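Triacylglycerol lipase (Clostridium botulinum, PDB 5AH1) hydrolyses ester bonds, as a triacylglycerol lipase of the alpha/beta-hydrolase clan that binds zinc and also breaks down synthetic polyesters. Local coordinates at residues A[165-170]-A[174-179]; A[193-198]-A[219-224]. All coordinates share one frame; numbering follows the deposited sequence.

Contact 1. Residues A[165-170]-A[174-179]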
loop_
_atom_site.group_PDB
_atom_site.type_symbol
_atom_site.label_atom_id
_atom_site.label_comp_id
_atom_site.label_asym_id
_atom_site.label_seq_id
_atom_site.Cartn_x
_atom_site.Cartn_y
_atom_site.Cartn_z
ATOM N N GLY A 165 -18.421 -8.905 -2.428
ATOM C CA GLY A 165 -17.804 -9.520 -1.262
ATOM C C GLY A 165 -16.954 -10.697 -1.674
ATOM O O GLY A 165 -17.462 -11.615 -2.319
ATOM N N ILE A 166 -15.667 -10.674 -1.335
ATOM C CA ILE A 166 -14.760 -11.772 -1.702
ATOM C C ILE A 166 -14.519 -12.769 -0.577
ATOM O O ILE A 166 -14.020 -13.860 -0.822
ATOM C CB ILE A 166 -13.379 -11.281 -2.184
ATOM C CG1 ILE A 166 -12.764 -10.333 -1.148
ATOM C CG2 ILE A 166 -13.502 -10.656 -3.572
ATOM C CD1 ILE A 166 -11.327 -9.979 -1.382
ATOM N N TYR A 167 -14.863 -12.410 0.657
ATOM C CA TYR A 167 -14.727 -13.366 1.765
ATOM C C TYR A 167 -15.836 -13.090 2.763
ATOM O O TYR A 167 -15.608 -12.617 3.876
ATOM C CB TYR A 167 -13.331 -13.339 2.407
ATOM C CG TYR A 167 -13.014 -14.567 3.237
ATOM C CD1 TYR A 167 -12.937 -15.835 2.653
ATOM C CD2 TYR A 167 -12.773 -14.461 4.604
ATOM C CE1 TYR A 167 -12.649 -16.952 3.411
ATOM C CE2 TYR A 167 -12.480 -15.584 5.369
ATOM C CZ TYR A 167 -12.426 -16.832 4.767
ATOM O OH TYR A 167 -12.128 -17.955 5.510
ATOM N N LYS A 168 -17.055 -13.402 2.335
ATOM C CA LYS A 168 -18.249 -12.931 3.013
ATOM C C LYS A 168 -18.439 -13.513 4.405
ATOM O O LYS A 168 -19.146 -12.921 5.225
ATOM C CB LYS A 168 -19.484 -13.220 2.161
ATOM C CG LYS A 168 -19.579 -12.378 0.892
ATOM C CD LYS A 168 -20.930 -12.588 0.186
ATOM C CE LYS A 168 -20.809 -13.500 -1.020
ATOM N NZ LYS A 168 -20.009 -12.891 -2.128
ATOM N N ASN A 169 -17.794 -14.650 4.664
ATOM C CA ASN A 169 -17.946 -15.373 5.926
ATOM C C ASN A 169 -16.928 -14.962 6.995
ATOM O O ASN A 169 -16.867 -15.568 8.069
ATOM C CB ASN A 169 -17.877 -16.888 5.678
ATOM C CG ASN A 169 -16.581 -17.323 4.993
ATOM O OD1 ASN A 169 -16.020 -16.602 4.154
ATOM N ND2 ASN A 169 -16.108 -18.522 5.338
ATOM N N ILE A 170 -16.140 -13.928 6.705
ATOM C CA ILE A 170 -15.140 -13.438 7.649
ATOM C C ILE A 170 -15.756 -13.216 9.027
ATOM O O ILE A 170 -16.886 -12.747 9.139
ATOM C CB ILE A 170 -14.507 -12.121 7.131
ATOM C CG1 ILE A 170 -13.291 -11.753 7.976
ATOM C CG2 ILE A 170 -15.539 -10.962 7.041
ATOM C CD1 ILE A 170 -12.418 -10.674 7.317
ATOM N N ASN A 174 -13.367 -17.081 11.494
ATOM C CA ASN A 174 -12.811 -17.118 10.139
ATOM C C ASN A 174 -11.971 -15.878 9.851
ATOM O O ASN A 174 -12.410 -14.950 9.143
ATOM C CB ASN A 174 -13.938 -17.228 9.117
ATOM C CG ASN A 174 -14.783 -18.459 9.319
ATOM O OD1 ASN A 174 -14.285 -19.520 9.704
ATOM N ND2 ASN A 174 -16.072 -18.334 9.053
ATOM N N LYS A 175 -10.768 -15.874 10.413
ATOM C CA LYS A 175 -9.871 -14.734 10.315
ATOM C C LYS A 175 -9.139 -14.719 8.980
ATOM O O LYS A 175 -9.187 -15.686 8.209
ATOM C CB LYS A 175 -8.840 -14.773 11.453
ATOM C CG LYS A 175 -9.404 -14.816 12.854
ATOM C CD LYS A 175 -8.258 -14.671 13.857
ATOM C CE LYS A 175 -8.648 -15.032 15.264
ATOM N NZ LYS A 175 -9.615 -14.098 15.828
ATOM N N ILE A 176 -8.473 -13.600 8.704
ATOM C CA ILE A 176 -7.638 -13.480 7.522
ATOM C C ILE A 176 -6.264 -12.908 7.859
ATOM O O ILE A 176 -6.063 -12.313 8.916
ATOM C CB ILE A 176 -8.304 -12.570 6.445
ATOM C CG1 ILE A 176 -8.418 -11.115 6.938
ATOM C CG2 ILE A 176 -9.662 -13.133 6.057
ATOM C CD1 ILE A 176 -8.942 -10.143 5.865
ATOM N N HIS A 177 -5.333 -13.087 6.929
ATOM C CA HIS A 177 -4.039 -12.426 6.930
ATOM C C HIS A 177 -4.128 -11.300 5.908
ATOM O O HIS A 177 -4.424 -11.565 4.745
ATOM C CB HIS A 177 -2.927 -13.353 6.475
ATOM C CG HIS A 177 -2.742 -14.559 7.331
ATOM N ND1 HIS A 177 -2.186 -14.495 8.591
ATOM C CD2 HIS A 177 -3.035 -15.861 7.106
ATOM C CE1 HIS A 177 -2.132 -15.716 9.095
ATOM N NE2 HIS A 177 -2.645 -16.561 8.220
ATOM N N LEU A 178 -3.867 -10.060 6.319
ATOM C CA LEU A 178 -3.842 -8.947 5.381
ATOM C C LEU A 178 -2.413 -8.651 4.981
ATOM O O LEU A 178 -1.529 -8.551 5.839
ATOM C CB LEU A 178 -4.452 -7.692 6.006
ATOM C CG LEU A 178 -5.978 -7.695 6.072
ATOM C CD1 LEU A 178 -6.467 -6.612 7.031
ATOM C CD2 LEU A 178 -6.581 -7.496 4.695
ATOM N N ILE A 179 -2.188 -8.503 3.682
ATOM C CA ILE A 179 -0.890 -8.103 3.153
ATOM C C ILE A 179 -1.082 -6.867 2.297
ATOM O O ILE A 179 -1.849 -6.903 1.335
ATOM C CB ILE A 179 -0.224 -9.235 2.318
ATOM C CG1 ILE A 179 -0.053 -10.510 3.152
ATOM C CG2 ILE A 179 1.110 -8.771 1.764
ATOM C CD1 ILE A 179 0.598 -11.694 2.434
HETATM O O HOH W 1 -10.698 -17.948 7.843
#

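Contact 2. Residues A[193-198]-A[219-224]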
loop_
_atom_site.group_PDB
_atom_site.type_symbol
_atom_site.label_atom_id
_atom_site.label_comp_id
_atom_site.label_asym_id
_atom_site.label_seq_id
_atom_site.Cartn_x
_atom_site.Cartn_y
_atom_site.Cartn_z
ATOM N N GLN A 193 -7.594 -1.374 12.948
ATOM C CA GLN A 193 -7.893 -0.465 14.045
ATOM C C GLN A 193 -9.403 -0.271 14.183
ATOM O O GLN A 193 -9.976 -0.382 15.266
ATOM C CB GLN A 193 -7.214 0.879 13.811
ATOM C CG GLN A 193 -7.596 1.943 14.821
ATOM C CD GLN A 193 -7.061 1.677 16.197
ATOM O OE1 GLN A 193 -5.994 1.073 16.372
ATOM N NE2 GLN A 193 -7.814 2.107 17.193
ATOM N N LEU A 194 -10.054 0.038 13.065
ATOM C CA LEU A 194 -11.490 0.260 13.069
ATOM C C LEU A 194 -12.262 -1.005 13.446
ATOM O O LEU A 194 -13.181 -0.955 14.259
ATOM C CB LEU A 194 -11.946 0.787 11.702
ATOM C CG LEU A 194 -11.557 2.246 11.415
ATOM C CD1 LEU A 194 -11.847 2.612 9.980
ATOM C CD2 LEU A 194 -12.271 3.225 12.354
ATOM N N LEU A 195 -11.911 -2.143 12.862
ATOM C CA LEU A 195 -12.585 -3.381 13.220
ATOM C C LEU A 195 -12.512 -3.617 14.725
ATOM O O LEU A 195 -13.510 -3.918 15.366
ATOM C CB LEU A 195 -11.991 -4.576 12.471
ATOM C CG LEU A 195 -12.364 -4.677 10.988
ATOM C CD1 LEU A 195 -11.496 -5.737 10.330
ATOM C CD2 LEU A 195 -13.841 -4.987 10.804
ATOM N N SER A 196 -11.326 -3.423 15.290
ATOM C CA SER A 196 -11.096 -3.751 16.688
ATOM C C SER A 196 -11.748 -2.751 17.630
ATOM O O SER A 196 -12.378 -3.139 18.608
ATOM C CB SER A 196 -9.591 -3.791 16.964
ATOM O OG SER A 196 -8.916 -4.761 16.174
ATOM N N GLU A 197 -11.595 -1.464 17.338
ATOM C CA GLU A 197 -11.981 -0.424 18.291
ATOM C C GLU A 197 -13.076 0.525 17.814
ATOM O O GLU A 197 -13.585 1.305 18.609
ATOM C CB GLU A 197 -10.752 0.386 18.708
ATOM C CG GLU A 197 -9.694 -0.443 19.413
ATOM C CD GLU A 197 -8.706 0.405 20.187
ATOM O OE1 GLU A 197 -9.120 1.056 21.163
ATOM O OE2 GLU A 197 -7.518 0.444 19.821
ATOM N N GLY A 198 -13.440 0.468 16.541
ATOM C CA GLY A 198 -14.444 1.374 16.015
ATOM C C GLY A 198 -14.000 2.831 15.912
ATOM O O GLY A 198 -12.807 3.133 15.970
ATOM N N HIS A 219 -12.554 -9.056 15.760
ATOM C CA HIS A 219 -11.194 -9.594 15.786
ATOM C C HIS A 219 -11.026 -10.568 14.630
ATOM O O HIS A 219 -10.844 -11.767 14.802
ATOM C CB HIS A 219 -10.945 -10.207 17.161
ATOM C CG HIS A 219 -11.201 -9.223 18.255
ATOM N ND1 HIS A 219 -10.379 -8.139 18.471
ATOM C CD2 HIS A 219 -12.245 -9.078 19.106
ATOM C CE1 HIS A 219 -10.872 -7.403 19.452
ATOM N NE2 HIS A 219 -12.004 -7.950 19.854
ATOM N N TRP A 220 -11.094 -10.000 13.431
ATOM C CA TRP A 220 -11.150 -10.747 12.182
ATOM C C TRP A 220 -9.782 -10.921 11.533
ATOM O O TRP A 220 -9.662 -11.631 10.544
ATOM C CB TRP A 220 -12.001 -9.976 11.185
ATOM C CG TRP A 220 -13.453 -9.859 11.518
ATOM C CD1 TRP A 220 -14.118 -10.387 12.593
ATOM C CD2 TRP A 220 -14.440 -9.186 10.730
ATOM N NE1 TRP A 220 -15.456 -10.074 12.517
ATOM C CE2 TRP A 220 -15.678 -9.345 11.381
ATOM C CE3 TRP A 220 -14.392 -8.460 9.533
ATOM C CZ2 TRP A 220 -16.866 -8.812 10.870
ATOM C CZ3 TRP A 220 -15.559 -7.930 9.028
ATOM C CH2 TRP A 220 -16.784 -8.104 9.702
ATOM N N ILE A 221 -8.776 -10.218 12.059
ATOM C CA ILE A 221 -7.475 -10.100 11.416
ATOM C C ILE A 221 -6.419 -10.811 12.263
ATOM O O ILE A 221 -6.192 -10.443 13.409
ATOM C CB ILE A 221 -7.077 -8.625 11.244
ATOM C CG1 ILE A 221 -8.221 -7.819 10.595
ATOM C CG2 ILE A 221 -5.806 -8.561 10.458
ATOM C CD1 ILE A 221 -8.700 -8.342 9.263
ATOM N N HIS A 222 -5.810 -11.854 11.713
ATOM C CA HIS A 222 -4.774 -12.570 12.445
ATOM C C HIS A 222 -3.404 -11.914 12.307
ATOM O O HIS A 222 -2.619 -11.896 13.259
ATOM C CB HIS A 222 -4.703 -14.027 11.991
ATOM C CG HIS A 222 -3.986 -14.912 12.949
ATOM N ND1 HIS A 222 -4.234 -14.890 14.303
ATOM C CD2 HIS A 222 -3.046 -15.864 12.748
ATOM C CE1 HIS A 222 -3.475 -15.793 14.896
ATOM N NE2 HIS A 222 -2.734 -16.382 13.978
ATOM N N SER A 223 -3.104 -11.400 11.119
ATOM C CA SER A 223 -1.858 -10.710 10.886
ATOM C C SER A 223 -2.026 -9.593 9.885
ATOM O O SER A 223 -2.895 -9.627 9.021
ATOM C CB SER A 223 -0.783 -11.683 10.395
ATOM O OG SER A 223 -1.018 -12.107 9.067
ATOM N N VAL A 224 -1.139 -8.620 10.035
ATOM C CA VAL A 224 -0.991 -7.472 9.152
ATOM C C VAL A 224 0.464 -7.434 8.701
ATOM O O VAL A 224 1.369 -7.373 9.526
ATOM C CB VAL A 224 -1.331 -6.173 9.913
ATOM C CG1 VAL A 224 -0.806 -4.921 9.199
ATOM C CG2 VAL A 224 -2.821 -6.093 10.133
HETATM O O HOH W 2 -8.124 -7.344 16.824
#

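Contact 1. Residues A[165-170]-A[174-179]
Ile170 and Asn174 bring the two backbones together, their CA atoms 5.0 Å apart, where a short loop leads into the strand that begins at Ile176. A type I beta turn from Tyr167 to Ile170, closed by Ile170 N to Tyr167 O, shapes the first segment. Beside it, Asn174 O receives a CA-H...O contact from Ile170 CA. Asn174 ND2 donates to Asn169 O at 3.0 Å in a nearly straight bond (171°); the acceptor lies in the Asn174 amide plane, while the donor stands above the carbonyl plane of Asn169. With chi1 at -162°, Tyr167 lays its ring beside the carbonyl carbon and out toward Asn174 and Ile176. Asn174 O sits at the ring edge, and Ile176 CG2 comes obliquely to Tyr167 CD2, 3.7 Å away. One water donates to Lys175 O and lies 2.7 Å from both that atom and Tyr167 OH. Deeper in, Ile170 CD1 meets Ile176 CD1 at 3.8 Å, and Ile139 of helix 128-140 touches both Tyr167 and Ile170. This is the entry to strand 176-181 of the parallel alpha/beta-hydrolase sheet, a strand that leads to Ser182 of a GxSxG sequence, probably the nucleophile elbow.

Contact 2. Residues A[193-198]-A[219-224]
Leu195 carries its CG anti to the carbonyl carbon (chi1 -74°), which extends the side chain from helix 183-197 toward Trp220 and Ile221, and its two methyls divide between them. Trp220 has the same first torsion (chi1 -67°), with chi2 near zero, and offers the face of its indole. CD2 of Leu195 lies over the six-membered ring, 4.1 Å from the centroid and 27° off the normal, a CH-pi contact displaced toward the rim; its closest ring atom is Trp220 CE3 at 3.7 Å. CD1 of Leu195 turns instead to Ile221, meeting CG1 of Ile221 at 3.9 Å. Tyr136 of helix 128-140 touches both Leu195 and Trp220, extending this apolar cluster. The link between Ser196 and His219 is polar and runs through a water, which donates to Ser196 OG at 2.8 Å and lies 2.9 Å from His219 ND1, in the plane of the imidazole. Ser196 OG is also hydrogen-bonded to Thr192 O within the helix. The last helical turn thus packs against residues 219-221, where the chain leads into strand 221-227; strand 176-181, helix 183-197 and strand 221-227 form a beta-alpha-beta crossover of the alpha/beta-hydrolase fold.

Overall arrangement
Contacts 1 and 2 follow one another in the chain and serve neighbouring strands of one parallel sheet, 176-181 and 221-227, with helix 183-197 between them in sequence. Their centres are about 11 Å apart. Both are partly buried: Ile170 and Ile176 in contact 1 and Leu195 and Ile221 in contact 2 are buried, while exposed Asn169 belongs to contact 1. Contact 1 joins a loop to the strand it precedes; contact 2 sets a helix end on the approach to strand 221-227. Each holds a bridging water, but only contact 1 adds a direct hydrogen bond, from a side-chain amide to a backbone carbonyl. Hydrogen bonds tie them together: Lys175 NZ to His219 O and His177 ND1 to Ser223 OG, while Leu178 packs on Ile221.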